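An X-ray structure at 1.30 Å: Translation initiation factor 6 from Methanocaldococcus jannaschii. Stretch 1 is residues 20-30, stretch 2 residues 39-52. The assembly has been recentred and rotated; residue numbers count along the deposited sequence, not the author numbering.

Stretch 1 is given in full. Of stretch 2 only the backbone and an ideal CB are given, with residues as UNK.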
# COMPACT_ATOMS: atom_id res chain seq x y z
N LEU A 20 0.90 -4.58 -3.37
CA LEU A 20 0.02 -3.48 -2.98
C LEU A 20 -1.42 -3.92 -3.29
O LEU A 20 -1.65 -4.77 -4.19
CB LEU A 20 0.34 -2.15 -3.61
CG LEU A 20 0.17 -2.01 -5.12
CD1 LEU A 20 -1.23 -1.67 -5.61
CD2 LEU A 20 1.05 -0.84 -5.56
N THR A 21 -2.39 -3.30 -2.66
CA THR A 21 -3.80 -3.53 -2.99
C THR A 21 -4.62 -2.24 -2.94
O THR A 21 -4.29 -1.28 -2.24
CB THR A 21 -4.40 -4.56 -1.99
OG1 THR A 21 -5.65 -5.07 -2.53
CG2 THR A 21 -4.64 -4.01 -0.60
N THR A 22 -5.71 -2.28 -3.70
CA THR A 22 -6.78 -1.31 -3.59
C THR A 22 -8.03 -2.11 -3.20
O THR A 22 -7.93 -3.29 -2.82
CB THR A 22 -6.98 -0.52 -4.88
OG1 THR A 22 -7.57 -1.35 -5.87
CG2 THR A 22 -5.64 -0.01 -5.37
N GLU A 23 -9.21 -1.47 -3.28
CA GLU A 23 -10.46 -2.22 -3.15
C GLU A 23 -10.66 -3.15 -4.34
O GLU A 23 -11.42 -4.13 -4.17
CB GLU A 23 -11.69 -1.31 -3.04
CG GLU A 23 -11.65 -0.36 -1.85
CD GLU A 23 -11.76 -1.10 -0.54
OE1 GLU A 23 -12.58 -2.04 -0.42
OE2 GLU A 23 -11.04 -0.74 0.41
N GLU A 24 -10.05 -2.89 -5.49
CA GLU A 24 -10.38 -3.64 -6.71
C GLU A 24 -9.26 -4.52 -7.22
O GLU A 24 -9.54 -5.61 -7.79
CB GLU A 24 -10.83 -2.68 -7.83
CG GLU A 24 -12.09 -1.90 -7.48
CD GLU A 24 -12.01 -0.63 -6.64
OE1 GLU A 24 -10.93 0.06 -6.49
OE2 GLU A 24 -13.08 -0.21 -6.07
N ILE A 25 -8.01 -4.11 -7.03
CA ILE A 25 -6.89 -4.89 -7.60
C ILE A 25 -5.81 -5.12 -6.55
O ILE A 25 -5.68 -4.35 -5.61
CB ILE A 25 -6.24 -4.17 -8.80
CG1 ILE A 25 -5.46 -2.88 -8.47
CG2 ILE A 25 -7.28 -3.98 -9.91
CD1 ILE A 25 -4.77 -2.23 -9.67
N THR A 26 -5.02 -6.15 -6.74
CA THR A 26 -3.84 -6.42 -5.98
C THR A 26 -2.69 -6.76 -6.91
O THR A 26 -2.91 -7.57 -7.81
CB THR A 26 -4.07 -7.60 -5.00
OG1 THR A 26 -5.24 -7.32 -4.21
CG2 THR A 26 -2.84 -7.77 -4.12
N LEU A 27 -1.55 -6.12 -6.72
CA LEU A 27 -0.35 -6.41 -7.52
C LEU A 27 0.57 -7.26 -6.67
O LEU A 27 0.82 -6.90 -5.51
CB LEU A 27 0.36 -5.14 -7.99
CG LEU A 27 -0.49 -4.09 -8.73
CD1 LEU A 27 0.43 -3.07 -9.39
CD2 LEU A 27 -1.39 -4.64 -9.80
N LEU A 28 1.06 -8.36 -7.26
CA LEU A 28 1.79 -9.37 -6.53
C LEU A 28 3.06 -9.76 -7.26
O LEU A 28 3.17 -9.59 -8.49
CB LEU A 28 0.94 -10.65 -6.35
CG LEU A 28 -0.32 -10.50 -5.48
CD1 LEU A 28 -1.22 -11.70 -5.61
CD2 LEU A 28 0.10 -10.25 -4.02
N PRO A 29 4.05 -10.31 -6.58
CA PRO A 29 5.29 -10.75 -7.28
C PRO A 29 5.06 -11.95 -8.18
O PRO A 29 4.22 -12.78 -7.85
CB PRO A 29 6.23 -11.11 -6.13
CG PRO A 29 5.46 -11.08 -4.90
CD PRO A 29 4.10 -10.54 -5.14
N ILE A 30 5.85 -12.00 -9.27
CA ILE A 30 5.66 -13.13 -10.20
C ILE A 30 6.06 -14.46 -9.59
O ILE A 30 5.62 -15.50 -10.13
CB ILE A 30 6.47 -12.93 -11.52
CG1 ILE A 30 8.00 -12.82 -11.31
CG2 ILE A 30 5.91 -11.73 -12.26
CD1 ILE A 30 8.71 -12.79 -12.67
N UNK A 39 -5.36 -17.32 -2.37
CA UNK A 39 -5.62 -17.00 -0.97
C UNK A 39 -5.68 -15.49 -0.80
O UNK A 39 -6.57 -14.94 -0.11
CB UNK A 39 -4.55 -17.60 -0.06
N UNK A 40 -4.77 -14.74 -1.43
CA UNK A 40 -4.80 -13.28 -1.36
C UNK A 40 -6.05 -12.70 -2.02
O UNK A 40 -6.78 -11.86 -1.47
CB UNK A 40 -3.55 -12.70 -2.02
N UNK A 41 -6.38 -13.20 -3.20
CA UNK A 41 -7.56 -12.76 -3.92
C UNK A 41 -8.80 -12.98 -3.09
O UNK A 41 -9.71 -12.13 -3.06
CB UNK A 41 -7.68 -13.49 -5.26
N UNK A 42 -8.91 -14.10 -2.40
CA UNK A 42 -10.11 -14.41 -1.64
C UNK A 42 -10.24 -13.50 -0.45
O UNK A 42 -11.32 -13.04 -0.10
CB UNK A 42 -10.10 -15.87 -1.19
N UNK A 43 -9.14 -13.24 0.28
CA UNK A 43 -9.31 -12.43 1.49
C UNK A 43 -9.47 -10.96 1.18
O UNK A 43 -10.23 -10.26 1.86
CB UNK A 43 -8.12 -12.62 2.43
N UNK A 44 -8.82 -10.47 0.13
CA UNK A 44 -8.97 -9.05 -0.22
C UNK A 44 -10.15 -8.81 -1.15
O UNK A 44 -10.56 -7.64 -1.33
CB UNK A 44 -7.69 -8.53 -0.88
N UNK A 45 -10.69 -9.87 -1.73
CA UNK A 45 -11.81 -9.82 -2.71
C UNK A 45 -11.40 -8.94 -3.88
O UNK A 45 -12.12 -8.03 -4.26
CB UNK A 45 -13.09 -9.29 -2.07
N UNK A 46 -10.25 -9.20 -4.50
CA UNK A 46 -9.72 -8.36 -5.56
C UNK A 46 -9.35 -9.20 -6.79
O UNK A 46 -9.26 -10.43 -6.65
CB UNK A 46 -8.50 -7.58 -5.06
N UNK A 47 -9.10 -8.57 -7.91
CA UNK A 47 -8.47 -9.12 -9.09
C UNK A 47 -6.95 -8.94 -8.93
O UNK A 47 -6.49 -7.83 -8.65
CB UNK A 47 -8.99 -8.45 -10.36
N UNK A 48 -6.21 -10.02 -9.08
CA UNK A 48 -4.79 -10.03 -8.79
C UNK A 48 -3.99 -10.09 -10.08
O UNK A 48 -4.30 -10.89 -10.96
CB UNK A 48 -4.43 -11.21 -7.88
N UNK A 49 -2.99 -9.25 -10.17
CA UNK A 49 -2.02 -9.29 -11.26
C UNK A 49 -0.63 -9.58 -10.72
O UNK A 49 -0.18 -8.86 -9.80
CB UNK A 49 -2.02 -7.97 -12.04
N UNK A 50 0.04 -10.59 -11.27
CA UNK A 50 1.45 -10.82 -10.97
C UNK A 50 2.28 -10.10 -12.01
O UNK A 50 2.11 -10.32 -13.21
CB UNK A 50 1.78 -12.31 -10.94
N UNK A 51 3.18 -9.21 -11.57
CA UNK A 51 4.00 -8.43 -12.49
C UNK A 51 5.28 -8.02 -11.79
O UNK A 51 5.33 -7.85 -10.57
CB UNK A 51 3.24 -7.20 -13.00
N UNK A 52 6.34 -7.81 -12.56
CA UNK A 52 7.49 -7.05 -12.12
C UNK A 52 7.23 -5.56 -12.29
O UNK A 52 6.38 -5.16 -13.10
CB UNK A 52 8.74 -7.47 -12.89

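Stretch 2 is a helix that turns back into a strand running parallel to strand 25-28. Positions 39, 41, 42 and 43 have no atom of stretch 1 within 5.5 Å of the ideal CB, so stretch 1 leaves them open; they are E39, S41, E42 and V43. S41 OG donates to the backbone O of residue 46 at 2.7 Å.

Position 40 points toward stretch 1, its CB 4.4 Å from L28 CD1. A modest apolar side chain suits it. It is V40, whose CG1 lies 4.2 Å from L28 CD1 and 4.1 Å from T26 CG2.

Position 44 also points toward stretch 1, with T26 OG1 and T21 OG1 each 4.3 Å from CB. A polar group could meet these hydroxyls; an apolar one could cover them. L44 does the latter, its CD1 3.5 Å from both T21 OG1 and T26 OG1.

Position 45 leaves the helix with phi 57° and psi 53°, values easiest for Gly, Asn or Asp. Its CB points sideways into space free of stretch 1. The residue is E45.

At position 46 CB is 3.4 Å from T26 OG1 and 3.5 Å from E24 O, so a small side chain with a hydroxyl fits best: Ser or Thr. T46, with chi1 in p, hydrogen-bonds OG1 to T26 OG1 at 2.7 Å, while CG2 packs 3.7 Å from T21 OG1.

From 47 the strand pairs in register, and alternate side chains take opposite faces. Position 47 N donates to E24 O (3.0 Å) and its O accepts from T26 N (2.9 Å). Its CB points to the I25 face, 4.8 Å from I25 CG2; stretch 1 offers no charge there, so a long or polar side chain is tolerated. It is K47, whose end leads away from stretch 1.

Position 48 shares a face with T26 and L28, its CB 4.0 Å from L28 CD1, favouring something small and apolar. C48 places SG 3.9 Å from L28 CD1.

Position 49 lies on the L27 face, its ideal CB 4.1 Å from L27 CD2, and an aliphatic residue suits it. It is L49, whose N donates to T26 O at 2.9 Å.

Position 50 returns to the L28 face, near the carbonyls of L28 and P29, so a side-chain donor would be useful. Q50 carries an amide, and its CG lies 4.2 Å from L28 CB.

Position 51 points away and is weakly specified; T51 donates its N to L28 O (3.1 Å). At 52, CB is 5.2 Å from I30 CG2, leaving room for a longer or polar group. N52 OD1 accepts from a water that also accepts from I30 N.

Stretch 2 39-52: EVSEVLETKCLQTN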
# COMPACT_ATOMS: atom_id res chain seq x y z
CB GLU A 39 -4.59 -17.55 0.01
CG GLU A 39 -4.64 -19.05 0.26
CD GLU A 39 -3.34 -19.66 0.72
OE1 GLU A 39 -2.57 -18.98 1.46
OE2 GLU A 39 -3.05 -20.84 0.37
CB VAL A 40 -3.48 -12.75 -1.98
CG1 VAL A 40 -3.59 -11.24 -2.12
CG2 VAL A 40 -2.29 -13.19 -1.12
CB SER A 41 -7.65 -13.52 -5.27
OG SER A 41 -8.82 -13.03 -5.89
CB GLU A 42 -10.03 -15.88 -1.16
CG GLU A 42 -11.17 -16.41 -0.32
CD GLU A 42 -10.99 -17.87 0.08
OE1 GLU A 42 -11.98 -18.61 0.28
OE2 GLU A 42 -9.81 -18.29 0.20
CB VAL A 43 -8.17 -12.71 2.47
CG1 VAL A 43 -6.88 -12.11 1.98
CG2 VAL A 43 -8.49 -12.12 3.84
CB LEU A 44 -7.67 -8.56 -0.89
CG LEU A 44 -6.45 -8.64 0.03
CD1 LEU A 44 -5.26 -8.12 -0.77
CD2 LEU A 44 -6.67 -7.87 1.33
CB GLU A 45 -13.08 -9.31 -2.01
CG GLU A 45 -13.48 -10.21 -0.85
CD GLU A 45 -14.75 -9.81 -0.14
OE1 GLU A 45 -15.66 -9.25 -0.80
OE2 GLU A 45 -14.80 -10.09 1.08
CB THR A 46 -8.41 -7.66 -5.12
OG1 THR A 46 -7.57 -8.69 -4.57
CG2 THR A 46 -8.68 -6.60 -4.08
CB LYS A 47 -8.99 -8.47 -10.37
CG LYS A 47 -10.46 -8.77 -10.64
CD LYS A 47 -10.65 -10.17 -11.22
CE LYS A 47 -12.10 -10.47 -11.58
NZ LYS A 47 -12.22 -11.79 -12.28
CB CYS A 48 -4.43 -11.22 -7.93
SG CYS A 48 -5.00 -11.08 -6.23
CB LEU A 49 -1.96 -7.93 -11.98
CG LEU A 49 -0.85 -7.83 -13.04
CD1 LEU A 49 -1.09 -8.81 -14.19
CD2 LEU A 49 -0.72 -6.39 -13.56
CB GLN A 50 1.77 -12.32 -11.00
CG GLN A 50 1.09 -13.03 -9.81
CD GLN A 50 1.48 -14.50 -9.75
OE1 GLN A 50 2.52 -14.85 -9.13
NE2 GLN A 50 0.70 -15.35 -10.37
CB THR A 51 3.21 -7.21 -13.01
OG1 THR A 51 3.98 -6.56 -14.05
CG2 THR A 51 2.96 -6.14 -11.95
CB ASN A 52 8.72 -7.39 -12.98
CG ASN A 52 9.30 -8.78 -12.75
OD1 ASN A 52 9.12 -9.40 -11.71
ND2 ASN A 52 10.01 -9.24 -13.79
O HOH W 1 7.31 -9.57 -9.68
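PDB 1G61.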